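PDB 4PQG: glycosyltransferase Gtf1 from Streptococcus pneumoniae, which belongs to the GT-B class of glycosyltransferases, with two Rossmann-like domains and an added extended beta-sheet domain, and holds uridine-5'-diphosphate in its pocket. Local coordinates for residues Y203-Q206 with A207-A211; I185-Q189 with G190-V194; D459-K462 with Q463-A467. One frame throughout, in Å; residues are numbered along the deposited sequence.

Along the chain the three contacts come in the order interaction 2, interaction 1, interaction 3, each local: a hairpin, a strand-to-helix junction and a helix. Interaction 2 is the turn joining strands 181-188 and 191-196 near one edge of the ten-stranded antiparallel sheet. Interaction 1 follows where strand 201-203, the last of that sheet, passes into helix 205-215; the centres of interactions 1 and 2 lie about 12 Å apart, and Gly204 N probably donates a hydrogen bond to Glu193 O. Interaction 3, in helix 458-474 beside the six-stranded parallel sheet, has its centre about 51 Å from both, across the centre of the chain. Two contacts thus mark the junction of the added sheet, while the third belongs to the glycosyltransferase group 1 region.

Interaction 1 of 3, residues Y203-Q206 with A207-A211; sequences YGKQ and AFVRA
Lys205 and Val209, one helical turn apart, illustrate how a first turn packs closely on one flank and more loosely on the other. CG2 of Val209 lies 4.0 Å from CG of Lys205, and the same methyl comes within 3.4 Å of Lys205 O. Val209 brings CG2 to this carbonyl because that branch stands beside its own backbone N, with CG1 anti to it (chi1 171°). The carbonyl also accepts Val209 N at 2.8 Å, almost in line with the C=O. Phe208 is buried, like Val209: its CB approaches Lys205 O, while the ring leads away to meet Tyr74 and Phe77 and to stack on Tyr195. Val209 itself reaches Leu73 and Ile232.

The other flank is looser. Gln206 sends an extended, exposed side chain outward, though it still touches Val235, and its contribution here is its carbonyl, which accepts Arg210 N at 2.9 Å from a donor tilted out of the carbonyl plane. At the start of the helix Gly204 is the N-cap residue. Its carbonyl accepts Phe208 N at 3.3 Å and, weakly, Ala207 N. A water completes this end, donating to Tyr203 O at 2.7 Å and accepting from Ala207 N at 3.0 Å, so the strand's last carbonyl is tied to the helix without direct bonding.

The charged ends are spent outside the turn: Lys205 NZ is hydrogen-bonded to Thr48 O and Tyr74 OH, and Arg210 forms salt bridges with Glu238 and Glu239. The chemistry therefore implies a helix start held by backbone carbonyls and one water, with the charged ends of Lys205 and Arg210 engaged by neighbouring elements.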
loop_
_atom_site.group_PDB
_atom_site.type_symbol
_atom_site.label_atom_id
_atom_site.label_comp_id
_atom_site.label_asym_id
_atom_site.label_seq_id
_atom_site.Cartn_x
_atom_site.Cartn_y
_atom_site.Cartn_z
ATOM N N TYR A 203 25.430 -3.686 -14.018
ATOM C CA TYR A 203 25.722 -4.634 -12.938
ATOM C C TYR A 203 25.036 -4.220 -11.654
ATOM O O TYR A 203 25.419 -3.219 -11.053
ATOM C CB TYR A 203 27.242 -4.762 -12.715
ATOM C CG TYR A 203 27.937 -5.166 -13.984
ATOM C CD1 TYR A 203 27.766 -6.454 -14.505
ATOM C CD2 TYR A 203 28.736 -4.260 -14.697
ATOM C CE1 TYR A 203 28.368 -6.826 -15.699
ATOM C CE2 TYR A 203 29.354 -4.631 -15.887
ATOM C CZ TYR A 203 29.167 -5.913 -16.382
ATOM O OH TYR A 203 29.754 -6.319 -17.567
ATOM N N GLY A 204 24.016 -4.976 -11.244
ATOM C CA GLY A 204 23.323 -4.699 -9.974
ATOM C C GLY A 204 22.101 -3.811 -10.144
ATOM O O GLY A 204 22.021 -2.983 -11.076
ATOM N N LYS A 205 21.129 -3.974 -9.254
ATOM C CA LYS A 205 19.877 -3.218 -9.401
ATOM C C LYS A 205 20.070 -1.697 -9.282
ATOM O O LYS A 205 19.373 -0.919 -9.942
ATOM C CB LYS A 205 18.819 -3.707 -8.402
ATOM C CG LYS A 205 17.435 -3.106 -8.673
ATOM C CD LYS A 205 16.333 -3.862 -7.980
ATOM C CE LYS A 205 15.043 -3.076 -8.117
ATOM N NZ LYS A 205 13.873 -3.938 -7.815
ATOM N N GLN A 206 21.017 -1.270 -8.452
ATOM C CA GLN A 206 21.280 0.158 -8.304
ATOM C C GLN A 206 21.629 0.835 -9.631
ATOM O O GLN A 206 21.108 1.910 -9.941
ATOM C CB GLN A 206 22.387 0.405 -7.287
ATOM C CG GLN A 206 21.965 0.225 -5.836
ATOM C CD GLN A 206 23.056 0.710 -4.896
ATOM O OE1 GLN A 206 23.010 1.834 -4.399
ATOM N NE2 GLN A 206 24.068 -0.120 -4.684
ATOM N N ALA A 207 22.508 0.199 -10.400
ATOM C CA ALA A 207 22.920 0.727 -11.695
ATOM C C ALA A 207 21.744 0.757 -12.656
ATOM O O ALA A 207 21.598 1.691 -13.463
ATOM C CB ALA A 207 24.060 -0.106 -12.266
ATOM N N PHE A 208 20.900 -0.270 -12.549
ATOM C CA PHE A 208 19.719 -0.402 -13.376
ATOM C C PHE A 208 18.725 0.721 -13.065
ATOM O O PHE A 208 18.206 1.389 -13.980
ATOM C CB PHE A 208 19.096 -1.785 -13.112
ATOM C CG PHE A 208 17.876 -2.089 -13.940
ATOM C CD1 PHE A 208 17.934 -2.096 -15.328
ATOM C CD2 PHE A 208 16.681 -2.436 -13.320
ATOM C CE1 PHE A 208 16.817 -2.423 -16.083
ATOM C CE2 PHE A 208 15.570 -2.772 -14.069
ATOM C CZ PHE A 208 15.635 -2.767 -15.452
ATOM N N VAL A 209 18.483 0.947 -11.774
ATOM C CA VAL A 209 17.610 2.046 -11.337
ATOM C C VAL A 209 18.206 3.406 -11.730
ATOM O O VAL A 209 17.467 4.310 -12.093
ATOM C CB VAL A 209 17.314 1.963 -9.815
ATOM C CG1 VAL A 209 16.598 3.209 -9.314
ATOM C CG2 VAL A 209 16.469 0.718 -9.539
ATOM N N ARG A 210 19.527 3.536 -11.670
ATOM C CA ARG A 210 20.177 4.768 -12.150
ATOM C C ARG A 210 19.830 5.047 -13.616
ATOM O O ARG A 210 19.430 6.162 -13.959
ATOM C CB ARG A 210 21.694 4.724 -11.952
ATOM C CG ARG A 210 22.321 6.103 -12.031
ATOM C CD ARG A 210 23.833 6.045 -11.971
ATOM N NE ARG A 210 24.300 5.738 -10.623
ATOM C CZ ARG A 210 24.250 6.578 -9.582
ATOM N NH1 ARG A 210 23.732 7.801 -9.705
ATOM N NH2 ARG A 210 24.716 6.184 -8.398
ATOM N N ALA A 211 19.974 4.023 -14.458
ATOM C CA ALA A 211 19.657 4.110 -15.884
ATOM C C ALA A 211 18.208 4.489 -16.090
ATOM O O ALA A 211 17.876 5.297 -16.966
ATOM C CB ALA A 211 19.955 2.779 -16.574
HETATM O O HOH W 1 24.418 -1.658 -9.074
#

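Interaction 2 of 3, residues I185-Q189 with G190-V194; sequences ILMNQ and GKEEV
Asn188 and Glu193 cross on one face of a beta hairpin, their amide and carboxylate planes turned 81° apart. Asn188 ND2 donates to Glu193 OE2 at 3.1 Å, but reaches it from above the carboxylate plane, and the bond is bent, 140° at the hydrogen. CB of Asn188 also lies 3.4 Å from Glu193 CD, so the carboxylate rests against the asparagine stem. Met187 and Glu192 instead run side by side, pointing the same way on the opposite face. The bend at chi2 (-65°) carries the methionine chain back along Glu192, where SD lies 3.7 Å from Glu192 CG, and a second bend at chi3 turns CE toward the carbonyls of Gly190 and Lys191. Ile185 CG2 meets Glu192 CB obliquely at 3.5 Å.

A type I' turn from Asn188 to Lys191 closes the hairpin, with Asn188 and Lys191 exchanging two backbone bonds. Farther along, Leu186 faces both Glu193 and Val194, a classic beta bulge: its O accepts Glu193 N and its N donates to Val194 O.

The hairpin is flanked by strand 166-175, whose Leu169 and Arg172 touch Met187, and by strand 201-203, packed on Val194; Glu192 OE1 is hydrogen-bonded to Tyr195 OH and, in helix 73-76, Tyr74 OH.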
loop_
_atom_site.group_PDB
_atom_site.type_symbol
_atom_site.label_atom_id
_atom_site.label_comp_id
_atom_site.label_asym_id
_atom_site.label_seq_id
_atom_site.Cartn_x
_atom_site.Cartn_y
_atom_site.Cartn_z
ATOM N N ILE A 185 17.759 -10.342 -17.729
ATOM C CA ILE A 185 18.326 -10.210 -16.401
ATOM C C ILE A 185 18.871 -11.574 -16.063
ATOM O O ILE A 185 18.129 -12.554 -16.096
ATOM C CB ILE A 185 17.297 -9.778 -15.330
ATOM C CG1 ILE A 185 16.479 -8.561 -15.809
ATOM C CG2 ILE A 185 18.014 -9.527 -13.994
ATOM C CD1 ILE A 185 15.257 -8.246 -14.936
ATOM N N LEU A 186 20.163 -11.640 -15.780
ATOM C CA LEU A 186 20.768 -12.895 -15.361
ATOM C C LEU A 186 20.600 -12.982 -13.854
ATOM O O LEU A 186 21.005 -12.074 -13.133
ATOM C CB LEU A 186 22.230 -12.976 -15.806
ATOM C CG LEU A 186 22.433 -12.848 -17.324
ATOM C CD1 LEU A 186 23.909 -13.085 -17.660
ATOM C CD2 LEU A 186 21.539 -13.811 -18.107
ATOM N N MET A 187 19.974 -14.074 -13.402
ATOM C CA MET A 187 19.599 -14.261 -12.011
ATOM C C MET A 187 20.575 -15.169 -11.285
ATOM O O MET A 187 21.133 -16.099 -11.868
ATOM C CB MET A 187 18.191 -14.871 -11.922
ATOM C CG MET A 187 17.118 -14.084 -12.653
ATOM S SD MET A 187 16.826 -12.446 -11.949
ATOM C CE MET A 187 16.448 -12.888 -10.249
ATOM N N ASN A 188 20.766 -14.906 -10.000
ATOM C CA ASN A 188 21.528 -15.821 -9.160
ATOM C C ASN A 188 20.891 -15.867 -7.777
ATOM O O ASN A 188 20.970 -14.907 -6.998
ATOM C CB ASN A 188 23.014 -15.434 -9.112
ATOM C CG ASN A 188 23.831 -16.330 -8.183
ATOM O OD1 ASN A 188 23.375 -17.384 -7.748
ATOM N ND2 ASN A 188 25.044 -15.902 -7.880
ATOM N N GLN A 189 20.219 -16.985 -7.519
ATOM C CA GLN A 189 19.504 -17.225 -6.263
ATOM C C GLN A 189 18.610 -16.040 -5.863
ATOM O O GLN A 189 18.677 -15.548 -4.738
ATOM C CB GLN A 189 20.485 -17.625 -5.145
ATOM C CG GLN A 189 21.165 -18.988 -5.348
ATOM C CD GLN A 189 20.182 -20.153 -5.525
ATOM O OE1 GLN A 189 19.178 -20.265 -4.805
ATOM N NE2 GLN A 189 20.474 -21.033 -6.483
ATOM N N GLY A 190 17.789 -15.577 -6.805
ATOM C CA GLY A 190 16.907 -14.428 -6.570
ATOM C C GLY A 190 17.532 -13.049 -6.716
ATOM O O GLY A 190 16.835 -12.028 -6.676
ATOM N N LYS A 191 18.842 -12.986 -6.875
ATOM C CA LYS A 191 19.473 -11.686 -7.053
ATOM C C LYS A 191 19.521 -11.375 -8.554
ATOM O O LYS A 191 19.938 -12.210 -9.346
ATOM C CB LYS A 191 20.868 -11.683 -6.423
ATOM C CG LYS A 191 21.583 -10.341 -6.474
ATOM C CD LYS A 191 22.984 -10.448 -5.881
ATOM C CE LYS A 191 23.861 -9.295 -6.354
ATOM N NZ LYS A 191 25.309 -9.620 -6.219
ATOM N N GLU A 192 19.086 -10.172 -8.920
ATOM C CA GLU A 192 19.200 -9.674 -10.298
ATOM C C GLU A 192 20.617 -9.121 -10.469
ATOM O O GLU A 192 20.917 -7.989 -10.081
ATOM C CB GLU A 192 18.146 -8.589 -10.575
ATOM C CG GLU A 192 16.700 -9.056 -10.407
ATOM C CD GLU A 192 15.691 -7.904 -10.318
ATOM O OE1 GLU A 192 16.038 -6.753 -10.631
ATOM O OE2 GLU A 192 14.538 -8.143 -9.904
ATOM N N GLU A 193 21.496 -9.929 -11.035
ATOM C CA GLU A 193 22.916 -9.598 -11.025
ATOM C C GLU A 193 23.352 -8.761 -12.222
ATOM O O GLU A 193 24.102 -7.806 -12.081
ATOM C CB GLU A 193 23.762 -10.873 -10.903
ATOM C CG GLU A 193 23.724 -11.479 -9.504
ATOM C CD GLU A 193 24.820 -12.504 -9.243
ATOM O OE1 GLU A 193 25.446 -13.014 -10.209
ATOM O OE2 GLU A 193 25.046 -12.809 -8.054
ATOM N N VAL A 194 22.863 -9.119 -13.399
ATOM C CA VAL A 194 23.308 -8.486 -14.637
ATOM C C VAL A 194 22.085 -8.193 -15.496
ATOM O O VAL A 194 21.219 -9.059 -15.661
ATOM C CB VAL A 194 24.275 -9.435 -15.386
ATOM C CG1 VAL A 194 24.585 -8.936 -16.782
ATOM C CG2 VAL A 194 25.568 -9.659 -14.599
#

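Interaction 3 of 3, residues D459-K462 with Q463-A467; sequences DQIK and QAYAA
Ile461 and Tyr465 lie side by side one turn apart, pointing the same way from the buried flank of helix 458-474. The touching branch is CG2 of Ile461, which sits 4.0 Å from CD2 of the tyrosine ring and about as near to CE2. It is the CG2 branch, anti to the backbone N, that leads toward the ring, whereas CG1 stands beside that N (chi1 -69°). Ile461 O approaches the ring at its edge, in the ring plane, 3.5 Å from CD2. The same oxygen accepts Tyr465 N at 3.0 Å, in a bond nearly straight at the hydrogen (171°), so a single carbonyl both grips the tyrosine backbone and borders its ring.

Around this pair the helix repeats the pattern with less direct geometry. Ala464 N donates to Gln460 O at 2.9 Å and Ala466 N to Lys462 O at 3.0 Å, each donor tilted from the carbonyl plane, and the small CB of Ala466 comes close to Lys462 O. Gln463 N reaches Asp459 O over a longer 3.2 Å. On the outer flank Lys462, extended beyond CG, carries NZ back to Asp459 OD1, forming a salt bridge at 3.3 Å whose hydrogen bond is weak.

Farther out, Tyr465 is positioned by its hydroxyl, hydrogen-bonded to Thr407 O, and by an edge-to-face meeting with Phe431. Ile461 also touches Phe431 and, on helix 343-353, Trp345; Leu346 and Ala349 of that helix meet the tyrosine, as does Ile450 of strand 447-450. This is the packing of an alpha helix against the parallel sheet of a Rossmann-like domain, as in the GT-B fold, with Tyr465 inserted between sheet and neighbouring helix.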
loop_
_atom_site.group_PDB
_atom_site.type_symbol
_atom_site.label_atom_id
_atom_site.label_comp_id
_atom_site.label_asym_id
_atom_site.label_seq_id
_atom_site.Cartn_x
_atom_site.Cartn_y
_atom_site.Cartn_z
ATOM N N ASP A 459 -5.232 -7.660 30.153
ATOM C CA ASP A 459 -6.465 -7.576 30.960
ATOM C C ASP A 459 -6.981 -6.152 31.184
ATOM O O ASP A 459 -8.186 -5.917 31.099
ATOM C CB ASP A 459 -6.276 -8.250 32.318
ATOM C CG ASP A 459 -6.087 -9.750 32.211
ATOM O OD1 ASP A 459 -6.484 -10.361 31.190
ATOM O OD2 ASP A 459 -5.542 -10.323 33.173
ATOM N N GLN A 460 -6.071 -5.222 31.494
ATOM C CA GLN A 460 -6.397 -3.798 31.664
ATOM C C GLN A 460 -6.909 -3.175 30.376
ATOM O O GLN A 460 -7.877 -2.411 30.387
ATOM C CB GLN A 460 -5.168 -2.999 32.099
ATOM C CG GLN A 460 -5.155 -2.596 33.555
ATOM C CD GLN A 460 -4.881 -3.774 34.457
ATOM O OE1 GLN A 460 -3.717 -4.123 34.711
ATOM N NE2 GLN A 460 -5.952 -4.406 34.944
ATOM N N ILE A 461 -6.236 -3.490 29.272
ATOM C CA ILE A 461 -6.612 -2.954 27.964
ATOM C C ILE A 461 -8.022 -3.385 27.569
ATOM O O ILE A 461 -8.847 -2.543 27.225
ATOM C CB ILE A 461 -5.603 -3.356 26.873
ATOM C CG1 ILE A 461 -4.269 -2.632 27.103
ATOM C CG2 ILE A 461 -6.167 -3.071 25.477
ATOM C CD1 ILE A 461 -3.091 -3.333 26.440
ATOM N N LYS A 462 -8.303 -4.682 27.626
ATOM C CA LYS A 462 -9.614 -5.178 27.221
ATOM C C LYS A 462 -10.723 -4.608 28.106
ATOM O O LYS A 462 -11.819 -4.314 27.624
ATOM C CB LYS A 462 -9.648 -6.711 27.174
ATOM C CG LYS A 462 -10.240 -7.409 28.382
ATOM C CD LYS A 462 -10.004 -8.906 28.305
ATOM C CE LYS A 462 -10.263 -9.549 29.658
ATOM N NZ LYS A 462 -9.479 -10.808 29.801
ATOM N N GLN A 463 -10.418 -4.442 29.393
ATOM C CA GLN A 463 -11.359 -3.875 30.356
ATOM C C GLN A 463 -11.632 -2.408 30.042
ATOM O O GLN A 463 -12.771 -1.959 30.130
ATOM C CB GLN A 463 -10.829 -4.055 31.787
ATOM C CG GLN A 463 -11.353 -3.077 32.827
ATOM C CD GLN A 463 -10.715 -3.294 34.199
ATOM O OE1 GLN A 463 -9.976 -2.437 34.710
ATOM N NE2 GLN A 463 -10.973 -4.462 34.792
ATOM N N ALA A 464 -10.594 -1.674 29.651
ATOM C CA ALA A 464 -10.746 -0.263 29.300
ATOM C C ALA A 464 -11.610 -0.081 28.061
ATOM O O ALA A 464 -12.604 0.647 28.103
ATOM C CB ALA A 464 -9.389 0.421 29.137
ATOM N N TYR A 465 -11.251 -0.738 26.956
ATOM C CA TYR A 465 -12.065 -0.650 25.734
ATOM C C TYR A 465 -13.512 -1.096 25.985
ATOM O O TYR A 465 -14.451 -0.397 25.578
ATOM C CB TYR A 465 -11.439 -1.450 24.580
ATOM C CG TYR A 465 -10.381 -0.685 23.826
ATOM C CD1 TYR A 465 -10.695 0.006 22.649
ATOM C CD2 TYR A 465 -9.064 -0.641 24.293
ATOM C CE1 TYR A 465 -9.722 0.722 21.959
ATOM C CE2 TYR A 465 -8.087 0.052 23.602
ATOM C CZ TYR A 465 -8.415 0.727 22.436
ATOM O OH TYR A 465 -7.428 1.425 21.778
ATOM N N ALA A 466 -13.687 -2.241 26.658
ATOM C CA ALA A 466 -15.032 -2.732 27.014
ATOM C C ALA A 466 -15.827 -1.661 27.750
ATOM O O ALA A 466 -16.961 -1.371 27.367
ATOM C CB ALA A 466 -14.963 -3.995 27.859
ATOM N N ALA A 467 -15.215 -1.066 28.781
ATOM C CA ALA A 467 -15.853 -0.005 29.577
ATOM C C ALA A 467 -16.232 1.206 28.732
ATOM O O ALA A 467 -17.288 1.812 28.933
ATOM C CB ALA A 467 -14.944 0.424 30.723
#